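Local atomic coordinates of response regulator (Xanthomonas campestris pv. campestris, PDB entry 3QYY), a protein that probably makes cyclic di-GMP from GTP through its GGDEF diguanylate cyclase domain, and binds cyclic di-GMP at the active site as an inhibitor. Residues 69-74 with 124-129; 77-82 with 107-112; 43-48 with 146-151; 31-36 with 133-138. All coordinates share one frame; numbering follows the deposited sequence.

Interaction 1 (69-74 with 124-129); sequences LVRLVE and APLHVS. With C2E (9,9'-[(2R,3R,3aS,5S,7aR,9R,10R,10aS,12S,14aR)-3,5,10,12-tetrahydroxy-5,12-dioxidooctahydro-2H,7H-difuro[3,2-d:3',2'-j][1,3,7,9,2,8]tetraoxadiphosphacyclododecine-2,9-diyl]bis(2-amino-1,9-dihydro-6H-purin-6-one)), chain F.
Leu126 swings its CG anti to its own carbonyl carbon (chi1 -68°), while Leu72 sets its CG opposite its backbone N (chi1 179°), and the two leucines meet obliquely between helix 62-77 and the chain leading into strand 128-134 of the GGDEF domain. The fork of Leu126 divides its work. CD2 rests 4.1 Å from Leu72 CD1 and equally far from Leu72 CB; the other branch, CD1, lies 4.1 Å from Arg71 CD and just as near to Arg71 NE. That methyl sits at the edge of the Arg71 guanidinium, near its plane. A branched aliphatic residue suits this place because one methyl can pack on buried Leu72 and the other on the aliphatic part of Arg71, which is partly exposed. Met50 and Leu116 also touch Leu126, and Trp112 and Ile86 close round Leu72, so the leucine pair belongs to the hydrophobic core. One turn earlier on the same helix, Leu69 faces the bound cyclic di-GMP: its CD1 stands over the face of one guanine, 3.5 Å from C61 of C2E.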
loop_
_atom_site.group_PDB
_atom_site.type_symbol
_atom_site.label_atom_id
_atom_site.label_comp_id
_atom_site.label_asym_id
_atom_site.label_seq_id
_atom_site.Cartn_x
_atom_site.Cartn_y
_atom_site.Cartn_z
ATOM N N LEU B 69 -0.680 12.360 9.342
ATOM C CA LEU B 69 0.378 11.411 9.682
ATOM C C LEU B 69 1.236 11.944 10.825
ATOM O O LEU B 69 1.683 11.186 11.687
ATOM C CB LEU B 69 1.262 11.137 8.464
ATOM C CG LEU B 69 0.598 10.401 7.296
ATOM C CD1 LEU B 69 1.561 10.356 6.121
ATOM C CD2 LEU B 69 0.208 8.996 7.716
ATOM N N VAL B 70 1.468 13.254 10.824
ATOM C CA VAL B 70 2.258 13.877 11.874
ATOM C C VAL B 70 1.547 13.765 13.224
ATOM O O VAL B 70 2.175 13.434 14.230
ATOM C CB VAL B 70 2.535 15.366 11.557
ATOM C CG1 VAL B 70 3.128 16.064 12.777
ATOM C CG2 VAL B 70 3.505 15.465 10.387
ATOM N N ARG B 71 0.240 14.020 13.239
ATOM C CA ARG B 71 -0.534 13.941 14.477
ATOM C C ARG B 71 -0.607 12.508 14.998
ATOM O O ARG B 71 -0.575 12.276 16.208
ATOM C CB ARG B 71 -1.956 14.478 14.267
ATOM C CG ARG B 71 -2.830 13.607 13.382
ATOM C CD ARG B 71 -4.305 14.011 13.420
ATOM N NE ARG B 71 -4.903 13.820 14.740
ATOM C CZ ARG B 71 -4.836 14.701 15.733
ATOM N NH1 ARG B 71 -4.198 15.853 15.565
ATOM N NH2 ARG B 71 -5.404 14.429 16.901
ATOM N N LEU B 72 -0.707 11.546 14.084
ATOM C CA LEU B 72 -0.777 10.142 14.475
ATOM C C LEU B 72 0.451 9.765 15.295
ATOM O O LEU B 72 0.335 9.203 16.386
ATOM C CB LEU B 72 -0.874 9.248 13.232
ATOM C CG LEU B 72 -0.931 7.727 13.429
ATOM C CD1 LEU B 72 -1.521 7.080 12.188
ATOM C CD2 LEU B 72 0.460 7.169 13.711
ATOM N N VAL B 73 1.627 10.080 14.764
ATOM C CA VAL B 73 2.881 9.772 15.437
ATOM C C VAL B 73 3.048 10.622 16.696
ATOM O O VAL B 73 3.517 10.137 17.727
ATOM C CB VAL B 73 4.081 9.999 14.486
ATOM C CG1 VAL B 73 5.392 9.816 15.232
ATOM C CG2 VAL B 73 4.000 9.012 13.323
ATOM N N GLU B 74 2.651 11.887 16.610
ATOM C CA GLU B 74 2.756 12.790 17.752
ATOM C C GLU B 74 1.962 12.237 18.937
ATOM O O GLU B 74 2.469 12.172 20.056
ATOM C CB GLU B 74 2.220 14.179 17.389
ATOM C CG GLU B 74 2.462 15.231 18.457
ATOM C CD GLU B 74 1.757 16.543 18.164
ATOM O OE1 GLU B 74 2.044 17.539 18.862
ATOM O OE2 GLU B 74 0.909 16.577 17.245
ATOM N N ALA B 124 -9.796 15.820 11.502
ATOM C CA ALA B 124 -10.345 14.682 10.771
ATOM C C ALA B 124 -10.128 13.372 11.527
ATOM O O ALA B 124 -9.044 13.123 12.055
ATOM C CB ALA B 124 -9.710 14.597 9.384
ATOM N N PRO B 125 -11.162 12.516 11.587
ATOM C CA PRO B 125 -11.086 11.224 12.278
ATOM C C PRO B 125 -10.259 10.205 11.502
ATOM O O PRO B 125 -10.351 10.120 10.277
ATOM C CB PRO B 125 -12.548 10.811 12.384
ATOM C CG PRO B 125 -13.116 11.339 11.107
ATOM C CD PRO B 125 -12.509 12.727 11.028
ATOM N N LEU B 126 -9.453 9.431 12.221
ATOM C CA LEU B 126 -8.614 8.420 11.592
ATOM C C LEU B 126 -9.162 7.017 11.808
ATOM O O LEU B 126 -9.553 6.653 12.919
ATOM C CB LEU B 126 -7.184 8.486 12.137
ATOM C CG LEU B 126 -6.305 9.699 11.815
ATOM C CD1 LEU B 126 -6.819 10.935 12.539
ATOM C CD2 LEU B 126 -4.876 9.401 12.239
ATOM N N HIS B 127 -9.190 6.236 10.732
ATOM C CA HIS B 127 -9.655 4.855 10.772
ATOM C C HIS B 127 -8.425 3.994 10.518
ATOM O O HIS B 127 -7.697 4.214 9.547
ATOM C CB HIS B 127 -10.718 4.628 9.700
ATOM C CG HIS B 127 -11.941 5.476 9.881
ATOM N ND1 HIS B 127 -12.933 5.570 8.928
ATOM C CD2 HIS B 127 -12.331 6.267 10.909
ATOM C CE1 HIS B 127 -13.880 6.384 9.361
ATOM N NE2 HIS B 127 -13.538 6.821 10.560
ATOM N N VAL B 128 -8.190 3.021 11.392
ATOM C CA VAL B 128 -7.007 2.175 11.282
ATOM C C VAL B 128 -7.246 0.677 11.443
ATOM O O VAL B 128 -8.040 0.248 12.283
ATOM C CB VAL B 128 -5.959 2.597 12.343
ATOM C CG1 VAL B 128 -4.722 1.705 12.260
ATOM C CG2 VAL B 128 -5.590 4.058 12.150
ATOM N N SER B 129 -6.543 -0.106 10.627
ATOM C CA SER B 129 -6.602 -1.561 10.687
ATOM C C SER B 129 -5.312 -1.972 11.389
ATOM O O SER B 129 -4.224 -1.562 10.979
ATOM C CB SER B 129 -6.639 -2.166 9.282
ATOM O OG SER B 129 -7.892 -1.939 8.662
HETATM P P1 C2E F . -1.876 6.975 -3.171
HETATM O O2P C2E F . -0.897 8.122 -3.218
HETATM O O1P C2E F . -2.858 6.919 -4.304
HETATM O "O5'" C2E F . -1.125 5.590 -3.154
HETATM C "C5'" C2E F . -1.887 4.366 -3.104
HETATM C "C4'" C2E F . -0.887 3.221 -3.061
HETATM O "O4'" C2E F . 0.084 3.226 -4.088
HETATM C "C3'" C2E F . -0.095 3.204 -1.759
HETATM O "O3'" C2E F . -0.848 2.593 -0.699
HETATM C "C2'" C2E F . 1.139 2.470 -2.188
HETATM O "O2'" C2E F . 0.919 1.063 -2.001
HETATM C "C1'" C2E F . 1.370 2.801 -3.657
HETATM N N9 C2E F . 2.318 3.930 -3.777
HETATM C C8 C2E F . 2.036 5.189 -4.190
HETATM N N7 C2E F . 3.137 5.966 -4.192
HETATM C C5 C2E F . 4.149 5.205 -3.783
HETATM C C6 C2E F . 5.605 5.395 -3.566
HETATM O O6 C2E F . 6.141 6.511 -3.791
HETATM N N1 C2E F . 6.338 4.340 -3.132
HETATM C C2 C2E F . 5.785 3.119 -2.888
HETATM N N2 C2E F . 6.566 2.110 -2.461
HETATM N N3 C2E F . 4.443 2.875 -3.067
HETATM C C4 C2E F . 3.603 3.865 -3.505
HETATM P P11 C2E F . -0.553 3.239 0.747
HETATM O O21 C2E F . 0.910 3.183 1.031
HETATM O O11 C2E F . -1.376 2.431 1.688
HETATM O O5A C2E F . -1.046 4.741 0.770
HETATM C C5A C2E F . -2.429 5.011 0.549
HETATM C C4A C2E F . -2.673 6.494 0.560
HETATM O O4A C2E F . -2.200 7.179 1.753
HETATM C C3A C2E F . -2.016 7.214 -0.612
HETATM O O3A C2E F . -2.781 7.083 -1.831
HETATM C C2A C2E F . -1.940 8.616 -0.097
HETATM O O2A C2E F . -3.165 9.289 -0.442
HETATM C C1A C2E F . -1.763 8.507 1.409
HETATM N N91 C2E F . -0.348 8.776 1.791
HETATM C C81 C2E F . 0.676 7.894 1.926
HETATM N N71 C2E F . 1.820 8.520 2.292
HETATM C C51 C2E F . 1.542 9.829 2.397
HETATM C C61 C2E F . 2.277 11.079 2.747
HETATM O O61 C2E F . 3.491 11.070 3.049
HETATM N N11 C2E F . 1.594 12.250 2.732
HETATM C C21 C2E F . 0.262 12.330 2.409
HETATM N N21 C2E F . -0.350 13.539 2.414
HETATM N N31 C2E F . -0.468 11.226 2.083
HETATM C C41 C2E F . 0.111 9.978 2.062
#

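Interaction 2 (77-82 with 107-112); sequences YGWLGA and LKLNQW
The side chains of Trp79 and Trp112 run roughly perpendicular to each other where the loop between helix 62-77 and strand 85-90 lies against helix 102-116, within the alpha/beta fold of the GGDEF domain. Trp79 places its CG between the backbone N and the carbonyl carbon (chi1 60°), which carries the indole across to the helix. Its NE1 lies over one face of Trp112, only 3.1 Å from Trp112 CG, a tight fit, with the ring planes inclined at 58°. Lys108 folds at chi2 (85°) and again at chi3, laying its aliphatic stem past the indole in the opposite direction; its CG is 3.2 Å from Trp79 CE3. Such a long, flexible chain can pack through its methylenes beside a partly exposed ring. Leu80 CD2 lies on the other side of the Trp79 plane, and Leu109 CD1 adds apolar packing 4.3 Å from Trp79 CZ2. Trp112, buried, spends its own N-H outside the pair: NE1 is hydrogen-bonded to Ser75 OG.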
loop_
_atom_site.group_PDB
_atom_site.type_symbol
_atom_site.label_atom_id
_atom_site.label_comp_id
_atom_site.label_asym_id
_atom_site.label_seq_id
_atom_site.Cartn_x
_atom_site.Cartn_y
_atom_site.Cartn_z
ATOM N N TYR B 77 3.626 9.102 20.604
ATOM C CA TYR B 77 4.707 9.441 21.523
ATOM C C TYR B 77 4.137 9.932 22.853
ATOM O O TYR B 77 4.847 10.002 23.858
ATOM C CB TYR B 77 5.611 10.523 20.917
ATOM C CG TYR B 77 6.647 9.996 19.949
ATOM C CD1 TYR B 77 7.594 9.057 20.357
ATOM C CD2 TYR B 77 6.695 10.449 18.629
ATOM C CE1 TYR B 77 8.567 8.583 19.477
ATOM C CE2 TYR B 77 7.665 9.980 17.741
ATOM C CZ TYR B 77 8.597 9.050 18.172
ATOM O OH TYR B 77 9.561 8.593 17.305
ATOM N N GLY B 78 2.848 10.255 22.851
ATOM C CA GLY B 78 2.195 10.733 24.057
ATOM C C GLY B 78 1.899 9.656 25.084
ATOM O O GLY B 78 1.597 9.966 26.238
ATOM N N TRP B 79 1.966 8.390 24.681
ATOM C CA TRP B 79 1.704 7.302 25.619
ATOM C C TRP B 79 2.780 6.223 25.604
ATOM O O TRP B 79 2.890 5.432 26.543
ATOM C CB TRP B 79 0.326 6.666 25.358
ATOM C CG TRP B 79 0.120 6.060 23.988
ATOM C CD1 TRP B 79 -0.517 6.636 22.922
ATOM C CD2 TRP B 79 0.488 4.738 23.564
ATOM N NE1 TRP B 79 -0.573 5.755 21.867
ATOM C CE2 TRP B 79 0.035 4.583 22.233
ATOM C CE3 TRP B 79 1.154 3.669 24.180
ATOM C CZ2 TRP B 79 0.227 3.400 21.506
ATOM C CZ3 TRP B 79 1.346 2.490 23.458
ATOM C CH2 TRP B 79 0.882 2.368 22.134
ATOM N N LEU B 80 3.577 6.193 24.541
ATOM C CA LEU B 80 4.637 5.200 24.423
ATOM C C LEU B 80 5.626 5.289 25.575
ATOM O O LEU B 80 5.928 6.377 26.065
ATOM C CB LEU B 80 5.381 5.369 23.095
ATOM C CG LEU B 80 4.629 4.921 21.839
ATOM C CD1 LEU B 80 5.430 5.294 20.594
ATOM C CD2 LEU B 80 4.402 3.415 21.898
ATOM N N GLY B 81 6.126 4.131 25.997
ATOM C CA GLY B 81 7.085 4.083 27.084
ATOM C C GLY B 81 8.478 4.458 26.621
ATOM O O GLY B 81 8.736 4.555 25.423
ATOM N N ALA B 82 9.380 4.660 27.576
ATOM C CA ALA B 82 10.756 5.043 27.281
ATOM C C ALA B 82 11.498 4.025 26.421
ATOM O O ALA B 82 12.460 4.371 25.735
ATOM C CB ALA B 82 11.516 5.271 28.582
ATOM N N LEU B 107 -4.584 -2.810 25.333
ATOM C CA LEU B 107 -5.562 -1.878 25.878
ATOM C C LEU B 107 -5.159 -0.436 25.608
ATOM O O LEU B 107 -6.004 0.412 25.326
ATOM C CB LEU B 107 -5.732 -2.103 27.384
ATOM C CG LEU B 107 -6.769 -3.155 27.789
ATOM C CD1 LEU B 107 -8.155 -2.668 27.392
ATOM C CD2 LEU B 107 -6.464 -4.493 27.124
ATOM N N LYS B 108 -3.863 -0.164 25.695
ATOM C CA LYS B 108 -3.348 1.175 25.454
ATOM C C LYS B 108 -3.523 1.544 23.978
ATOM O O LYS B 108 -3.875 2.677 23.645
ATOM C CB LYS B 108 -1.865 1.235 25.822
ATOM C CG LYS B 108 -1.311 2.639 25.948
ATOM C CD LYS B 108 -1.554 3.219 27.333
ATOM C CE LYS B 108 -0.760 2.460 28.389
ATOM N NZ LYS B 108 -0.904 3.065 29.742
ATOM N N LEU B 109 -3.281 0.577 23.098
ATOM C CA LEU B 109 -3.401 0.810 21.663
ATOM C C LEU B 109 -4.841 1.103 21.243
ATOM O O LEU B 109 -5.098 2.072 20.527
ATOM C CB LEU B 109 -2.885 -0.399 20.883
ATOM C CG LEU B 109 -2.729 -0.151 19.380
ATOM C CD1 LEU B 109 -1.263 0.126 19.066
ATOM C CD2 LEU B 109 -3.221 -1.359 18.601
ATOM N N ASN B 110 -5.777 0.268 21.685
ATOM C CA ASN B 110 -7.184 0.458 21.340
ATOM C C ASN B 110 -7.727 1.777 21.872
ATOM O O ASN B 110 -8.538 2.433 21.218
ATOM C CB ASN B 110 -8.034 -0.695 21.880
ATOM C CG ASN B 110 -7.794 -1.993 21.139
ATOM O OD1 ASN B 110 -6.722 -2.589 21.239
ATOM N ND2 ASN B 110 -8.791 -2.433 20.380
ATOM N N GLN B 111 -7.284 2.157 23.063
ATOM C CA GLN B 111 -7.719 3.403 23.681
ATOM C C GLN B 111 -7.229 4.575 22.833
ATOM O O GLN B 111 -7.933 5.570 22.652
ATOM C CB GLN B 111 -7.159 3.493 25.106
ATOM C CG GLN B 111 -7.512 4.763 25.867
ATOM C CD GLN B 111 -6.601 5.926 25.529
ATOM O OE1 GLN B 111 -5.387 5.857 25.733
ATOM N NE2 GLN B 111 -7.181 7.003 25.012
ATOM N N TRP B 112 -6.020 4.439 22.305
ATOM C CA TRP B 112 -5.417 5.469 21.471
ATOM C C TRP B 112 -6.120 5.583 20.120
ATOM O O TRP B 112 -6.368 6.687 19.636
ATOM C CB TRP B 112 -3.933 5.153 21.271
ATOM C CG TRP B 112 -3.249 5.986 20.235
ATOM C CD1 TRP B 112 -3.149 7.348 20.204
ATOM C CD2 TRP B 112 -2.528 5.504 19.096
ATOM N NE1 TRP B 112 -2.406 7.744 19.118
ATOM C CE2 TRP B 112 -2.012 6.633 18.421
ATOM C CE3 TRP B 112 -2.265 4.227 18.582
ATOM C CZ2 TRP B 112 -1.246 6.523 17.257
ATOM C CZ3 TRP B 112 -1.501 4.118 17.422
ATOM C CH2 TRP B 112 -1.001 5.261 16.775
#

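Interaction 3 (43-48 with 146-151); sequences FVLFVL and RRADAA
Ala148 and Val47 form the apolar centre of this contact, in which helix 141-157 packs on strand 44-50 of the GGDEF domain's mixed beta-sheet; Ala148 CB is 3.7 Å from Val47 CG2. Leu45, two residues back and on the same side of the strand, adds its CD2 at 4.2 Å from Ala148 CB. The methyl of Ala148 also sits against the strand backbone, 3.8 Å from Leu45 O. Alanine suits the spot because a short side chain lets the helix lie close: the local axes approach to 7.3 Å and cross at -40°. The polar component is a carboxylate beside a methyl. Asp149 has its CG anti to the backbone N (chi1 -165°), which brings OD1 to 3.8 Å from Val47 CG1. The other oxygen, OD2, makes a salt bridge to Lys54 NZ of the second subunit, and a bound cyclic di-GMP lies about 6 Å from this side chain. That salt bridge would be expected to stabilise the ionised acid, offsetting its apolar surroundings, and it links this helix to the second subunit.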
loop_
_atom_site.group_PDB
_atom_site.type_symbol
_atom_site.label_atom_id
_atom_site.label_comp_id
_atom_site.label_asym_id
_atom_site.label_seq_id
_atom_site.Cartn_x
_atom_site.Cartn_y
_atom_site.Cartn_z
ATOM N N PHE B 43 7.393 -8.218 24.978
ATOM C CA PHE B 43 7.385 -7.391 23.783
ATOM C C PHE B 43 6.209 -7.743 22.888
ATOM O O PHE B 43 5.957 -8.913 22.597
ATOM C CB PHE B 43 8.686 -7.532 22.987
ATOM C CG PHE B 43 8.730 -6.654 21.765
ATOM C CD1 PHE B 43 8.831 -7.208 20.493
ATOM C CD2 PHE B 43 8.620 -5.271 21.889
ATOM C CE1 PHE B 43 8.820 -6.398 19.354
ATOM C CE2 PHE B 43 8.608 -4.448 20.757
ATOM C CZ PHE B 43 8.707 -5.019 19.485
ATOM N N VAL B 44 5.485 -6.713 22.469
ATOM C CA VAL B 44 4.339 -6.880 21.595
ATOM C C VAL B 44 4.568 -6.000 20.369
ATOM O O VAL B 44 4.893 -4.818 20.500
ATOM C CB VAL B 44 3.039 -6.441 22.292
ATOM C CG1 VAL B 44 1.845 -6.730 21.394
ATOM C CG2 VAL B 44 2.896 -7.166 23.633
ATOM N N LEU B 45 4.412 -6.581 19.185
ATOM C CA LEU B 45 4.592 -5.839 17.938
ATOM C C LEU B 45 3.249 -5.614 17.266
ATOM O O LEU B 45 2.446 -6.543 17.146
ATOM C CB LEU B 45 5.506 -6.611 16.980
ATOM C CG LEU B 45 5.692 -5.989 15.589
ATOM C CD1 LEU B 45 6.501 -4.695 15.717
ATOM C CD2 LEU B 45 6.396 -6.979 14.663
ATOM N N PHE B 46 3.006 -4.377 16.836
ATOM C CA PHE B 46 1.771 -4.027 16.145
ATOM C C PHE B 46 2.083 -3.524 14.740
ATOM O O PHE B 46 3.054 -2.794 14.534
ATOM C CB PHE B 46 1.016 -2.900 16.858
ATOM C CG PHE B 46 0.570 -3.234 18.249
ATOM C CD1 PHE B 46 1.409 -3.005 19.335
ATOM C CD2 PHE B 46 -0.700 -3.754 18.478
ATOM C CE1 PHE B 46 0.985 -3.284 20.634
ATOM C CE2 PHE B 46 -1.135 -4.038 19.775
ATOM C CZ PHE B 46 -0.290 -3.801 20.853
ATOM N N VAL B 47 1.259 -3.924 13.778
ATOM C CA VAL B 47 1.401 -3.459 12.401
ATOM C C VAL B 47 0.098 -2.718 12.136
ATOM O O VAL B 47 -0.984 -3.292 12.296
ATOM C CB VAL B 47 1.547 -4.625 11.395
ATOM C CG1 VAL B 47 1.371 -4.103 9.956
ATOM C CG2 VAL B 47 2.921 -5.265 11.542
ATOM N N LEU B 48 0.201 -1.446 11.751
ATOM C CA LEU B 48 -0.978 -0.628 11.492
ATOM C C LEU B 48 -1.018 -0.087 10.065
ATOM O O LEU B 48 0.011 0.270 9.497
ATOM C CB LEU B 48 -1.012 0.564 12.453
ATOM C CG LEU B 48 -0.609 0.344 13.915
ATOM C CD1 LEU B 48 -0.798 1.647 14.677
ATOM C CD2 LEU B 48 -1.441 -0.748 14.539
ATOM N N ARG B 146 5.846 -11.327 10.530
ATOM C CA ARG B 146 4.911 -12.049 9.677
ATOM C C ARG B 146 3.587 -12.290 10.388
ATOM O O ARG B 146 2.527 -12.168 9.785
ATOM C CB ARG B 146 5.512 -13.385 9.231
ATOM C CG ARG B 146 6.756 -13.232 8.374
ATOM C CD ARG B 146 7.219 -14.559 7.789
ATOM N NE ARG B 146 8.412 -14.383 6.968
ATOM C CZ ARG B 146 9.008 -15.357 6.289
ATOM N NH1 ARG B 146 8.524 -16.591 6.328
ATOM N NH2 ARG B 146 10.093 -15.095 5.573
ATOM N N ARG B 147 3.648 -12.627 11.674
ATOM C CA ARG B 147 2.431 -12.875 12.440
ATOM C C ARG B 147 1.596 -11.609 12.611
ATOM O O ARG B 147 0.383 -11.621 12.401
ATOM C CB ARG B 147 2.777 -13.459 13.815
ATOM C CG ARG B 147 3.323 -14.878 13.758
ATOM C CD ARG B 147 3.632 -15.406 15.149
ATOM N NE ARG B 147 4.111 -16.785 15.113
ATOM C CZ ARG B 147 4.426 -17.493 16.192
ATOM N NH1 ARG B 147 4.313 -16.951 17.398
ATOM N NH2 ARG B 147 4.859 -18.740 16.067
ATOM N N ALA B 148 2.250 -10.518 12.993
ATOM C CA ALA B 148 1.560 -9.246 13.184
ATOM C C ALA B 148 0.996 -8.732 11.861
ATOM O O ALA B 148 -0.123 -8.226 11.805
ATOM C CB ALA B 148 2.520 -8.219 13.770
ATOM N N ASP B 149 1.780 -8.869 10.798
ATOM C CA ASP B 149 1.369 -8.410 9.471
ATOM C C ASP B 149 0.132 -9.167 8.998
ATOM O O ASP B 149 -0.817 -8.568 8.490
ATOM C CB ASP B 149 2.527 -8.594 8.479
ATOM C CG ASP B 149 2.326 -7.819 7.178
ATOM O OD1 ASP B 149 1.895 -6.650 7.240
ATOM O OD2 ASP B 149 2.618 -8.371 6.095
ATOM N N ALA B 150 0.140 -10.485 9.168
ATOM C CA ALA B 150 -0.999 -11.303 8.756
ATOM C C ALA B 150 -2.235 -10.910 9.560
ATOM O O ALA B 150 -3.347 -10.887 9.034
ATOM C CB ALA B 150 -0.688 -12.782 8.959
ATOM N N ALA B 151 -2.034 -10.594 10.836
ATOM C CA ALA B 151 -3.135 -10.201 11.704
ATOM C C ALA B 151 -3.736 -8.881 11.229
ATOM O O ALA B 151 -4.957 -8.702 11.248
ATOM C CB ALA B 151 -2.648 -10.076 13.150
#

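Interaction 4 (31-36 with 133-138); sequences DSVTAA and AVCEVG
The loop that leaves strand 128-134 docks on helix 22-38 at an outer part of the GGDEF domain, and Cys135 makes the contact. Its side chain leaves with SG anti to the backbone N (chi1 -170°), directing the sulfur toward the helix. There SG meets two residues three apart in the helix, and so about one turn from each other: Ala36 CB at 3.9 Å and Val33 CG1 at 4.2 Å. The small alanine allows the sulfur to come near the helix surface, whereas the branched valine offers a methyl to its flank and also touches Ala141 at the start of helix 141-157. A thiol suits this place because it is compact and only weakly polar, and it packs here much as a methyl group would. The backbone of Cys135 is fixed by hydrogen bonding to Phe43, just before strand 44-50, and Ser32 on the helix is hydrogen-bonded through OG to Trp85 NE1. Helix 22-38 thus packs beside the end of a central-sheet strand, consistent with the alpha/beta fold of GGDEF domains.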
loop_
_atom_site.group_PDB
_atom_site.type_symbol
_atom_site.label_atom_id
_atom_site.label_comp_id
_atom_site.label_asym_id
_atom_site.label_seq_id
_atom_site.Cartn_x
_atom_site.Cartn_y
_atom_site.Cartn_z
ATOM N N ASP B 31 16.354 -5.328 17.871
ATOM C CA ASP B 31 16.753 -5.028 19.240
ATOM C C ASP B 31 15.704 -5.433 20.270
ATOM O O ASP B 31 16.044 -5.964 21.327
ATOM C CB ASP B 31 17.076 -3.538 19.388
ATOM C CG ASP B 31 18.281 -3.115 18.563
ATOM O OD1 ASP B 31 18.996 -4.000 18.045
ATOM O OD2 ASP B 31 18.517 -1.896 18.440
ATOM N N SER B 32 14.432 -5.181 19.966
ATOM C CA SER B 32 13.351 -5.530 20.880
ATOM C C SER B 32 13.227 -7.035 21.091
ATOM O O SER B 32 12.954 -7.488 22.204
ATOM C CB SER B 32 12.017 -4.970 20.376
ATOM O OG SER B 32 11.933 -3.576 20.621
ATOM N N VAL B 33 13.424 -7.809 20.028
ATOM C CA VAL B 33 13.339 -9.261 20.130
ATOM C C VAL B 33 14.530 -9.802 20.919
ATOM O O VAL B 33 14.390 -10.737 21.714
ATOM C CB VAL B 33 13.311 -9.923 18.735
ATOM C CG1 VAL B 33 13.425 -11.438 18.869
ATOM C CG2 VAL B 33 12.017 -9.558 18.022
ATOM N N THR B 34 15.697 -9.208 20.698
ATOM C CA THR B 34 16.904 -9.627 21.399
ATOM C C THR B 34 16.732 -9.387 22.895
ATOM O O THR B 34 17.011 -10.264 23.713
ATOM C CB THR B 34 18.134 -8.844 20.906
ATOM O OG1 THR B 34 18.360 -9.134 19.521
ATOM C CG2 THR B 34 19.373 -9.232 21.708
ATOM N N ALA B 35 16.265 -8.194 23.245
ATOM C CA ALA B 35 16.048 -7.842 24.641
ATOM C C ALA B 35 15.025 -8.782 25.276
ATOM O O ALA B 35 15.138 -9.134 26.449
ATOM C CB ALA B 35 15.574 -6.399 24.743
ATOM N N ALA B 36 14.029 -9.187 24.495
ATOM C CA ALA B 36 12.995 -10.088 24.988
ATOM C C ALA B 36 13.550 -11.495 25.206
ATOM O O ALA B 36 13.285 -12.126 26.230
ATOM C CB ALA B 36 11.832 -10.135 24.006
ATOM N N ALA B 133 1.144 -9.266 17.493
ATOM C CA ALA B 133 1.806 -10.546 17.719
ATOM C C ALA B 133 2.690 -10.379 18.956
ATOM O O ALA B 133 3.293 -9.323 19.159
ATOM C CB ALA B 133 2.653 -10.935 16.509
ATOM N N VAL B 134 2.758 -11.415 19.786
ATOM C CA VAL B 134 3.564 -11.361 20.999
ATOM C C VAL B 134 4.844 -12.176 20.851
ATOM O O VAL B 134 4.835 -13.276 20.297
ATOM C CB VAL B 134 2.768 -11.887 22.217
ATOM C CG1 VAL B 134 1.543 -11.018 22.449
ATOM C CG2 VAL B 134 2.352 -13.330 21.983
ATOM N N CYS B 135 5.951 -11.629 21.340
ATOM C CA CYS B 135 7.225 -12.325 21.253
ATOM C C CYS B 135 7.253 -13.477 22.251
ATOM O O CYS B 135 6.818 -13.337 23.394
ATOM C CB CYS B 135 8.383 -11.366 21.538
ATOM S SG CYS B 135 10.023 -12.053 21.181
ATOM N N GLU B 136 7.755 -14.618 21.797
ATOM C CA GLU B 136 7.864 -15.809 22.629
ATOM C C GLU B 136 9.136 -16.540 22.226
ATOM O O GLU B 136 9.611 -16.386 21.102
ATOM C CB GLU B 136 6.647 -16.718 22.425
ATOM C CG GLU B 136 5.335 -16.101 22.888
ATOM C CD GLU B 136 4.132 -16.985 22.611
ATOM O OE1 GLU B 136 3.007 -16.592 22.991
ATOM O OE2 GLU B 136 4.311 -18.069 22.013
ATOM N N VAL B 137 9.687 -17.328 23.144
ATOM C CA VAL B 137 10.909 -18.073 22.869
ATOM C C VAL B 137 10.761 -18.914 21.602
ATOM O O VAL B 137 9.708 -19.500 21.354
ATOM C CB VAL B 137 11.275 -18.998 24.057
ATOM C CG1 VAL B 137 10.165 -20.010 24.291
ATOM C CG2 VAL B 137 12.598 -19.701 23.785
ATOM N N GLY B 138 11.821 -18.962 20.799
ATOM C CA GLY B 138 11.782 -19.732 19.569
ATOM C C GLY B 138 11.267 -18.942 18.378
ATOM O O GLY B 138 11.274 -19.436 17.250
#

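Overall arrangement
Along the chain the first segments come in the order 4, 3, 1, 2 and their partners in the order 2, 1, 4, 3, so distant parts of one GGDEF domain are interlocked. Strand 128-134 and its two ends serve interactions 1 and 4, whose centres lie about 27 Å apart on opposite sides of the chain's centre. Interaction 3 uses the neighbouring strand 44-50, and backbone bonding joins it to interaction 4, Leu45 N lying 3.0 Å from Ala133 O. Leu109 and Trp112 of helix 102-116, from interaction 2, pack on Phe46 and Leu48 of that strand, while Trp112 also meets Leu72 of interaction 1. The contacts thus touch in series, 1-2-3-4, with cyclic di-GMP beside interactions 1 and 3.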